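Local coordinates for phenyl-3-pyruvate decarboxylase (Azospirillum brasilense, PDB 2NXW), which decarboxylates arylpyruvates, converting indole-3-pyruvate to indole-3-acetaldehyde and carbon dioxide with thiamine diphosphate and a metal ion, on the route to the plant hormone auxin, at residues A[67-75]-A[88-99]; A[101-109]-A[416-424]. All blocks are in the same frame, centred on the assembly; numbering follows the deposited sequence.

Interaction 1 of 2, residues A[67-75]-A[88-99]. With TPP (thiamine diphosphate), chain I.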
loop_
_atom_site.group_PDB
_atom_site.type_symbol
_atom_site.label_atom_id
_atom_site.label_comp_id
_atom_site.label_asym_id
_atom_site.label_seq_id
_atom_site.Cartn_x
_atom_site.Cartn_y
_atom_site.Cartn_z
ATOM N N HIS A 67 -0.345 28.950 -17.386
ATOM C CA HIS A 67 -0.345 27.496 -17.161
ATOM C C HIS A 67 -0.535 27.217 -15.668
ATOM O O HIS A 67 -0.016 27.960 -14.834
ATOM C CB HIS A 67 1.013 26.976 -17.668
ATOM C CG HIS A 67 1.024 25.542 -18.096
ATOM N ND1 HIS A 67 2.201 24.867 -18.356
ATOM C CD2 HIS A 67 0.021 24.668 -18.358
ATOM C CE1 HIS A 67 1.919 23.639 -18.757
ATOM N NE2 HIS A 67 0.606 23.493 -18.771
ATOM N N GLU A 68 -1.261 26.144 -15.330
ATOM C CA GLU A 68 -1.539 25.861 -13.918
ATOM C C GLU A 68 -0.337 25.734 -12.980
ATOM O O GLU A 68 -0.446 26.092 -11.804
ATOM C CB GLU A 68 -2.458 24.639 -13.764
ATOM C CG GLU A 68 -3.914 24.901 -14.175
ATOM C CD GLU A 68 -4.179 24.816 -15.668
ATOM O OE1 GLU A 68 -3.262 24.474 -16.450
ATOM O OE2 GLU A 68 -5.332 25.091 -16.075
ATOM N N PRO A 69 0.813 25.212 -13.458
ATOM C CA PRO A 69 1.934 25.136 -12.512
ATOM C C PRO A 69 2.201 26.521 -11.921
ATOM O O PRO A 69 2.404 26.658 -10.709
ATOM C CB PRO A 69 3.092 24.646 -13.388
ATOM C CG PRO A 69 2.401 23.706 -14.327
ATOM C CD PRO A 69 1.144 24.511 -14.716
ATOM N N ALA A 70 2.162 27.545 -12.779
ATOM C CA ALA A 70 2.397 28.919 -12.338
ATOM C C ALA A 70 1.315 29.419 -11.373
ATOM O O ALA A 70 1.596 30.222 -10.492
ATOM C CB ALA A 70 2.495 29.837 -13.550
ATOM N N VAL A 71 0.079 28.961 -11.549
ATOM C CA VAL A 71 -0.990 29.371 -10.630
ATOM C C VAL A 71 -0.629 28.889 -9.225
ATOM O O VAL A 71 -0.699 29.639 -8.244
ATOM C CB VAL A 71 -2.337 28.757 -11.051
ATOM C CG1 VAL A 71 -3.402 28.984 -9.968
ATOM C CG2 VAL A 71 -2.791 29.386 -12.375
ATOM N N GLY A 72 -0.214 27.626 -9.134
ATOM C CA GLY A 72 0.160 27.055 -7.853
ATOM C C GLY A 72 1.400 27.691 -7.251
ATOM O O GLY A 72 1.428 28.018 -6.060
ATOM N N PHE A 73 2.431 27.878 -8.071
ATOM C CA PHE A 73 3.663 28.489 -7.584
ATOM C C PHE A 73 3.450 29.942 -7.138
ATOM O O PHE A 73 4.031 30.379 -6.139
ATOM C CB PHE A 73 4.746 28.467 -8.675
ATOM C CG PHE A 73 5.245 27.079 -9.042
ATOM C CD1 PHE A 73 5.556 26.136 -8.057
ATOM C CD2 PHE A 73 5.479 26.753 -10.379
ATOM C CE1 PHE A 73 6.100 24.886 -8.406
ATOM C CE2 PHE A 73 6.024 25.515 -10.738
ATOM C CZ PHE A 73 6.335 24.581 -9.754
ATOM N N ALA A 74 2.641 30.686 -7.894
ATOM C CA ALA A 74 2.365 32.081 -7.568
ATOM C C ALA A 74 1.591 32.158 -6.255
ATOM O O ALA A 74 1.908 32.986 -5.410
ATOM C CB ALA A 74 1.562 32.730 -8.687
ATOM N N ALA A 75 0.602 31.281 -6.080
ATOM C CA ALA A 75 -0.180 31.287 -4.838
ATOM C C ALA A 75 0.721 30.931 -3.654
ATOM O O ALA A 75 0.613 31.514 -2.567
ATOM C CB ALA A 75 -1.339 30.299 -4.939
ATOM N N ALA A 88 -5.299 29.501 -4.970
ATOM C CA ALA A 88 -5.114 29.009 -6.327
ATOM C C ALA A 88 -6.401 28.372 -6.813
ATOM O O ALA A 88 -6.843 27.360 -6.256
ATOM C CB ALA A 88 -3.988 27.980 -6.342
ATOM N N ALA A 89 -6.983 28.959 -7.854
ATOM C CA ALA A 89 -8.249 28.487 -8.418
ATOM C C ALA A 89 -8.075 27.826 -9.774
ATOM O O ALA A 89 -7.484 28.401 -10.690
ATOM C CB ALA A 89 -9.240 29.662 -8.528
ATOM N N VAL A 90 -8.626 26.619 -9.891
ATOM C CA VAL A 90 -8.532 25.827 -11.105
ATOM C C VAL A 90 -9.860 25.199 -11.506
ATOM O O VAL A 90 -10.858 25.274 -10.774
ATOM C CB VAL A 90 -7.498 24.690 -10.935
ATOM C CG1 VAL A 90 -6.096 25.289 -10.729
ATOM C CG2 VAL A 90 -7.885 23.802 -9.762
ATOM N N THR A 91 -9.878 24.581 -12.675
ATOM C CA THR A 91 -11.082 23.923 -13.139
ATOM C C THR A 91 -10.901 22.418 -12.973
ATOM O O THR A 91 -9.781 21.919 -12.840
ATOM C CB THR A 91 -11.394 24.293 -14.600
ATOM O OG1 THR A 91 -12.721 23.851 -14.926
ATOM C CG2 THR A 91 -10.378 23.658 -15.554
ATOM N N TYR A 92 -12.018 21.706 -12.978
ATOM C CA TYR A 92 -12.032 20.262 -12.784
ATOM C C TYR A 92 -11.287 19.511 -13.869
ATOM O O TYR A 92 -11.323 19.886 -15.045
ATOM C CB TYR A 92 -13.483 19.768 -12.748
ATOM C CG TYR A 92 -13.658 18.434 -12.061
ATOM C CD1 TYR A 92 -13.476 18.328 -10.687
ATOM C CD2 TYR A 92 -14.002 17.285 -12.777
ATOM C CE1 TYR A 92 -13.632 17.119 -10.024
ATOM C CE2 TYR A 92 -14.160 16.049 -12.115
ATOM C CZ TYR A 92 -13.971 15.988 -10.735
ATOM O OH TYR A 92 -14.128 14.807 -10.041
ATOM N N GLY A 93 -10.619 18.438 -13.462
ATOM C CA GLY A 93 -9.911 17.624 -14.423
ATOM C C GLY A 93 -8.494 18.077 -14.703
ATOM O O GLY A 93 -7.706 18.315 -13.786
ATOM N N ALA A 94 -8.174 18.189 -15.990
ATOM C CA ALA A 94 -6.835 18.578 -16.422
ATOM C C ALA A 94 -6.270 19.786 -15.692
ATOM O O ALA A 94 -5.106 19.777 -15.271
ATOM C CB ALA A 94 -6.824 18.820 -17.936
ATOM N N GLY A 95 -7.088 20.825 -15.535
ATOM C CA GLY A 95 -6.628 22.022 -14.847
ATOM C C GLY A 95 -6.087 21.721 -13.459
ATOM O O GLY A 95 -4.967 22.106 -13.108
ATOM N N ALA A 96 -6.874 21.009 -12.662
ATOM C CA ALA A 96 -6.461 20.656 -11.314
ATOM C C ALA A 96 -5.272 19.684 -11.286
ATOM O O ALA A 96 -4.332 19.867 -10.509
ATOM C CB ALA A 96 -7.658 20.062 -10.544
ATOM N N PHE A 97 -5.313 18.654 -12.126
ATOM C CA PHE A 97 -4.224 17.686 -12.136
ATOM C C PHE A 97 -2.906 18.339 -12.531
ATOM O O PHE A 97 -1.840 17.897 -12.109
ATOM C CB PHE A 97 -4.523 16.531 -13.092
ATOM C CG PHE A 97 -5.565 15.581 -12.581
ATOM C CD1 PHE A 97 -5.436 15.001 -11.326
ATOM C CD2 PHE A 97 -6.680 15.273 -13.359
ATOM C CE1 PHE A 97 -6.414 14.113 -10.837
ATOM C CE2 PHE A 97 -7.658 14.397 -12.891
ATOM C CZ PHE A 97 -7.528 13.815 -11.628
ATOM N N ASN A 98 -2.998 19.403 -13.326
ATOM C CA ASN A 98 -1.823 20.126 -13.782
ATOM C C ASN A 98 -1.180 20.980 -12.681
ATOM O O ASN A 98 -0.131 21.570 -12.896
ATOM C CB ASN A 98 -2.226 20.997 -14.981
ATOM C CG ASN A 98 -1.066 21.312 -15.906
ATOM O OD1 ASN A 98 -0.060 20.591 -15.956
ATOM N ND2 ASN A 98 -1.216 22.384 -16.675
ATOM N N MET A 99 -1.807 21.057 -11.506
ATOM C CA MET A 99 -1.258 21.839 -10.400
ATOM C C MET A 99 -0.806 20.957 -9.224
ATOM O O MET A 99 -0.391 21.458 -8.183
ATOM C CB MET A 99 -2.305 22.859 -9.924
ATOM C CG MET A 99 -1.696 24.074 -9.238
ATOM S SD MET A 99 -2.922 25.370 -8.923
ATOM C CE MET A 99 -4.003 24.553 -7.681
HETATM N "N1'" TPP I . -6.545 24.144 -18.153
HETATM C "C2'" TPP I . -6.266 23.002 -18.796
HETATM C CM2 TPP I . -4.939 22.303 -18.527
HETATM N "N3'" TPP I . -7.130 22.476 -19.666
HETATM C "C4'" TPP I . -8.332 23.076 -19.943
HETATM N "N4'" TPP I . -9.208 22.477 -20.802
HETATM C "C5'" TPP I . -8.652 24.318 -19.306
HETATM C "C6'" TPP I . -7.708 24.822 -18.388
HETATM C "C7'" TPP I . -9.988 25.095 -19.566
HETATM N N3 TPP I . -10.164 25.577 -21.010
HETATM C C2 TPP I . -10.920 24.855 -21.839
HETATM S S1 TPP I . -10.903 25.769 -23.320
HETATM C C5 TPP I . -9.870 27.082 -22.778
HETATM C C4 TPP I . -9.625 26.742 -21.454
HETATM C CM4 TPP I . -8.782 27.661 -20.553
HETATM C C6 TPP I . -9.436 28.237 -23.573
HETATM C C7 TPP I . -8.432 27.796 -24.641
HETATM O O7 TPP I . -7.937 28.989 -25.202
HETATM P PA TPP I . -7.144 28.734 -26.548
HETATM O O1A TPP I . -6.026 27.743 -26.394
HETATM O O2A TPP I . -6.568 30.136 -26.958
HETATM O O3A TPP I . -8.112 28.209 -27.757
HETATM P PB TPP I . -9.544 29.001 -28.042
HETATM O O1B TPP I . -9.270 30.511 -28.121
HETATM O O2B TPP I . -10.025 28.459 -29.410
HETATM O O3B TPP I . -10.558 28.693 -26.981
HETATM O O HOH W 1 -7.584 25.414 -14.386
#

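Interaction 2 of 2, residues A[101-109]-A[416-424]. With TPP (thiamine diphosphate), chain E.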
loop_
_atom_site.group_PDB
_atom_site.type_symbol
_atom_site.label_atom_id
_atom_site.label_comp_id
_atom_site.label_asym_id
_atom_site.label_seq_id
_atom_site.Cartn_x
_atom_site.Cartn_y
_atom_site.Cartn_z
ATOM N N ASN A 101 1.887 19.105 -8.818
ATOM C CA ASN A 101 3.268 19.315 -8.424
ATOM C C ASN A 101 3.457 20.586 -7.587
ATOM O O ASN A 101 4.110 20.558 -6.538
ATOM C CB ASN A 101 4.163 19.355 -9.667
ATOM C CG ASN A 101 5.596 19.646 -9.325
ATOM O OD1 ASN A 101 6.168 19.026 -8.423
ATOM N ND2 ASN A 101 6.194 20.591 -10.039
ATOM N N ALA A 102 2.901 21.709 -8.046
ATOM C CA ALA A 102 3.054 22.952 -7.292
ATOM C C ALA A 102 2.466 22.814 -5.889
ATOM O O ALA A 102 3.027 23.335 -4.919
ATOM C CB ALA A 102 2.379 24.107 -8.034
ATOM N N VAL A 103 1.347 22.102 -5.783
ATOM C CA VAL A 103 0.714 21.922 -4.478
ATOM C C VAL A 103 1.552 21.014 -3.581
ATOM O O VAL A 103 1.691 21.284 -2.375
ATOM C CB VAL A 103 -0.726 21.388 -4.640
ATOM C CG1 VAL A 103 -1.344 21.072 -3.272
ATOM C CG2 VAL A 103 -1.563 22.449 -5.365
ATOM N N ALA A 104 2.126 19.955 -4.156
ATOM C CA ALA A 104 2.988 19.052 -3.384
ATOM C C ALA A 104 4.198 19.841 -2.868
ATOM O O ALA A 104 4.642 19.645 -1.736
ATOM C CB ALA A 104 3.447 17.867 -4.254
ATOM N N GLY A 105 4.720 20.752 -3.698
ATOM C CA GLY A 105 5.845 21.567 -3.281
ATOM C C GLY A 105 5.486 22.465 -2.109
ATOM O O GLY A 105 6.282 22.647 -1.193
ATOM N N ALA A 106 4.279 23.027 -2.150
ATOM C CA ALA A 106 3.801 23.896 -1.072
ATOM C C ALA A 106 3.652 23.062 0.202
ATOM O O ALA A 106 4.014 23.506 1.297
ATOM C CB ALA A 106 2.467 24.512 -1.457
ATOM N N TYR A 107 3.134 21.845 0.056
ATOM C CA TYR A 107 2.987 20.967 1.212
ATOM C C TYR A 107 4.376 20.677 1.799
ATOM O O TYR A 107 4.607 20.810 3.001
ATOM C CB TYR A 107 2.318 19.649 0.811
ATOM C CG TYR A 107 2.006 18.734 1.978
ATOM C CD1 TYR A 107 0.694 18.568 2.426
ATOM C CD2 TYR A 107 3.017 18.044 2.639
ATOM C CE1 TYR A 107 0.404 17.731 3.506
ATOM C CE2 TYR A 107 2.735 17.206 3.722
ATOM C CZ TYR A 107 1.430 17.055 4.146
ATOM O OH TYR A 107 1.150 16.219 5.216
ATOM N N ALA A 108 5.312 20.315 0.925
ATOM C CA ALA A 108 6.657 19.991 1.347
ATOM C C ALA A 108 7.349 21.121 2.101
ATOM O O ALA A 108 8.151 20.868 3.003
ATOM C CB ALA A 108 7.497 19.599 0.123
ATOM N N GLU A 109 7.051 22.364 1.727
ATOM C CA GLU A 109 7.704 23.498 2.360
ATOM C C GLU A 109 6.813 24.317 3.286
ATOM O O GLU A 109 7.065 25.496 3.542
ATOM C CB GLU A 109 8.402 24.346 1.281
ATOM C CG GLU A 109 9.474 23.474 0.582
ATOM C CD GLU A 109 10.289 24.154 -0.500
ATOM O OE1 GLU A 109 9.847 25.169 -1.067
ATOM O OE2 GLU A 109 11.392 23.636 -0.803
ATOM N N MET A 416 13.185 33.308 -1.506
ATOM C CA MET A 416 12.091 32.359 -1.648
ATOM C C MET A 416 12.523 31.343 -2.700
ATOM O O MET A 416 12.788 31.716 -3.836
ATOM C CB MET A 416 10.863 33.135 -2.116
ATOM C CG MET A 416 9.578 32.412 -2.107
ATOM S SD MET A 416 8.401 33.569 -2.826
ATOM C CE MET A 416 8.172 34.713 -1.489
ATOM N N ALA A 417 12.599 30.066 -2.341
ATOM C CA ALA A 417 13.056 29.067 -3.311
ATOM C C ALA A 417 12.677 27.677 -2.845
ATOM O O ALA A 417 12.370 27.473 -1.669
ATOM C CB ALA A 417 14.576 29.159 -3.456
ATOM N N PRO A 418 12.688 26.699 -3.761
ATOM C CA PRO A 418 12.339 25.319 -3.387
ATOM C C PRO A 418 13.575 24.635 -2.788
ATOM O O PRO A 418 14.052 23.611 -3.285
ATOM C CB PRO A 418 11.891 24.712 -4.717
ATOM C CG PRO A 418 12.776 25.402 -5.707
ATOM C CD PRO A 418 12.818 26.838 -5.225
ATOM N N GLY A 419 14.088 25.226 -1.709
ATOM C CA GLY A 419 15.285 24.721 -1.062
ATOM C C GLY A 419 15.238 23.304 -0.526
ATOM O O GLY A 419 16.292 22.678 -0.356
ATOM N N TYR A 420 14.041 22.802 -0.232
ATOM C CA TYR A 420 13.911 21.434 0.266
ATOM C C TYR A 420 13.275 20.524 -0.781
ATOM O O TYR A 420 13.771 19.437 -1.049
ATOM C CB TYR A 420 13.056 21.385 1.535
ATOM C CG TYR A 420 13.572 22.198 2.703
ATOM C CD1 TYR A 420 14.907 22.613 2.782
ATOM C CD2 TYR A 420 12.715 22.541 3.749
ATOM C CE1 TYR A 420 15.371 23.363 3.872
ATOM C CE2 TYR A 420 13.173 23.278 4.847
ATOM C CZ TYR A 420 14.494 23.689 4.895
ATOM O OH TYR A 420 14.936 24.459 5.949
ATOM N N TYR A 421 12.177 20.981 -1.378
ATOM C CA TYR A 421 11.455 20.201 -2.378
ATOM C C TYR A 421 12.266 20.016 -3.659
ATOM O O TYR A 421 12.146 18.998 -4.340
ATOM C CB TYR A 421 10.126 20.893 -2.680
ATOM C CG TYR A 421 9.195 20.119 -3.581
ATOM C CD1 TYR A 421 8.670 18.886 -3.187
ATOM C CD2 TYR A 421 8.805 20.636 -4.818
ATOM C CE1 TYR A 421 7.781 18.192 -3.994
ATOM C CE2 TYR A 421 7.911 19.951 -5.635
ATOM C CZ TYR A 421 7.401 18.731 -5.214
ATOM O OH TYR A 421 6.500 18.041 -5.990
ATOM N N ALA A 422 13.069 21.028 -3.982
ATOM C CA ALA A 422 13.965 21.008 -5.144
ATOM C C ALA A 422 13.298 20.814 -6.496
ATOM O O ALA A 422 13.920 20.302 -7.428
ATOM C CB ALA A 422 15.049 19.949 -4.944
ATOM N N GLY A 423 12.047 21.236 -6.618
ATOM C CA GLY A 423 11.357 21.104 -7.888
ATOM C C GLY A 423 11.584 22.330 -8.759
ATOM O O GLY A 423 11.520 23.463 -8.289
ATOM N N MET A 424 11.853 22.099 -10.034
ATOM C CA MET A 424 12.076 23.191 -10.978
ATOM C C MET A 424 10.792 23.825 -11.482
ATOM O O MET A 424 9.740 23.178 -11.549
ATOM C CB MET A 424 12.843 22.690 -12.204
ATOM C CG MET A 424 14.276 22.331 -11.946
ATOM S SD MET A 424 14.932 21.416 -13.326
ATOM C CE MET A 424 14.931 22.675 -14.651
HETATM N "N1'" TPP E . 12.149 18.175 -13.154
HETATM C "C2'" TPP E . 11.656 18.972 -12.193
HETATM C CM2 TPP E . 10.236 19.502 -12.316
HETATM N "N3'" TPP E . 12.395 19.298 -11.128
HETATM C "C4'" TPP E . 13.671 18.846 -10.966
HETATM N "N4'" TPP E . 14.351 19.156 -9.828
HETATM C "C5'" TPP E . 14.263 18.045 -11.996
HETATM C "C6'" TPP E . 13.440 17.704 -13.089
HETATM C "C7'" TPP E . 15.718 17.525 -11.926
HETATM N N3 TPP E . 16.780 18.629 -12.007
HETATM C C2 TPP E . 17.343 19.053 -10.872
HETATM S S1 TPP E . 18.507 20.257 -11.393
HETATM C C5 TPP E . 18.206 20.130 -13.123
HETATM C C4 TPP E . 17.218 19.152 -13.206
HETATM C CM4 TPP E . 16.647 18.707 -14.581
HETATM C C6 TPP E . 18.888 20.918 -14.169
HETATM C C7 TPP E . 18.485 22.399 -14.042
HETATM O O7 TPP E . 18.997 23.016 -15.195
HETATM P PA TPP E . 18.965 24.596 -15.098
HETATM O O1A TPP E . 17.573 25.155 -14.823
HETATM O O2A TPP E . 19.496 25.068 -16.451
HETATM O O3A TPP E . 19.939 25.138 -13.961
HETATM P PB TPP E . 21.506 24.613 -13.855
HETATM O O1B TPP E . 22.145 24.585 -15.245
HETATM O O2B TPP E . 22.177 25.652 -12.911
HETATM O O3B TPP E . 21.559 23.244 -13.194
HETATM O O HOH W 2 8.628 21.855 -9.267
#

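Interaction 1 of 2, residues A[67-75]-A[88-99]
Glu68, the first residue of helix 68-75, reaches across to Asn98 and to the aminopyrimidine of a thiamine diphosphate. Its CG lies beside the backbone N (chi1 -72°) and rests on the carbonyl oxygen of Gly95, CG to O 3.2 Å. A bend at chi2 then swings the carboxylate between amide and cofactor. Asn98 ND2 donates a fairly straight hydrogen bond to Glu68 OE1 (2.9 Å, 162° at the hydrogen); it arrives on the anti side and above the carboxylate plane, while OE1 lies close to the plane of the Asn98 amide. The other oxygen, Glu68 OE2, approaches N1' of the cofactor to 2.6 Å. A water donates to the same OE2 and itself accepts from Thr91 N. Both oxygens are thus engaged, which fixes the rotation of the carboxylate. Putting an alanine at Glu68 would probably leave the Asn98 amide without its acceptor, free that water to shift, and open a gap beside N1'. The second subunit gives this cofactor further contacts, among them a hydrogen bond from Asp402 N. Pro69 CG touches Asn98 O at 3.6 Å. Further along the helix the contact becomes apolar: Met99 SD lies 3.7 Å from Gly72 CA, and any CB on Gly72 would collide with Met99 CG. Val71 CG1, anti to its own N (chi1 170°), touches both Met99 SD and Ala88 CB, each 3.8 Å from it, and Ala75 CB meets the same alanine methyl. Strand 88-90 runs nearly antiparallel to the helix. Helix 68-82 is the helix of a beta-alpha-beta crossover from strand 62-64 to strand 86-90, with strand 39-41 between them in the parallel sheet. A glutamate facing N1' is characteristic of the pyrimidine-binding domain of thiamine diphosphate enzymes.

Interaction 2 of 2, residues A[101-109]-A[416-424]
Gly105 of helix 101-108 and Tyr421 of the irregular segment 416-424 come within 5.8 Å, CA to CA, and the segment, turned at Pro418 by an inverse gamma turn, then brings Tyr420 beside Glu109 at the helix end. The Tyr421 side chain leaves its backbone with CG anti to N (chi1 -173°), which lays the ring flat along the helix. Gly105 CA sits over the ring centre in a CH-pi contact, 3.5 Å from the centroid, where a CB would be tight against Tyr421 CD2. Ala108 CB packs at Tyr421 CD1, 3.6 Å away. At the far end Tyr421 OH donates to Asn101 OD1 (2.6 Å), which lies at the ring edge; the amide and ring planes are 33° apart. Asn101 ND2 in turn donates to a water that hydrogen-bonds to Met424 O. Glu109 stretches from the helix end so that OE2 accepts from two successive backbone amides, Tyr420 N and Tyr421 N, both at 2.8 Å and from opposite faces of the carboxylate, fixing the backbone just after the Pro418 turn. Its OE1 forms a salt bridge with Arg80. Beyond, Ala422 O accepts from N4' of thiamine diphosphate and Met424 N donates to N3'. Met424 SD lies over the thiazolium face, 3.2 Å from C4, while its CB and CG meet the pyrimidine, consistent with the residue that supports the cofactor's V conformation in this family. The helix packs through Ala102 on helix 68-82 and through Val103 on strand 113-119; Met424 leans on helix 449-455, and Phe97 of the second subunit packs against Tyr421.

Interaction 1 closes before interaction 2 opens along the chain, and they lie about 15 Å apart, centre to centre. Helix 94-97 leads directly into helix 100-108, and Ala102 of the latter packs on Gly72 and Phe73 of helix 68-82, so the two contacts share one N-terminal layer beside strand 113-119. Interaction 1 stays within that domain; interaction 2 joins it to the C-terminal cofactor-binding domain. Each meets a different thiamine diphosphate: the one at 67-75/88-99 is also bound by Ala422 O of the second subunit, whereas the one at 416-424 is held by this chain's own C-terminal domain. The active sites are therefore built across the subunit interface.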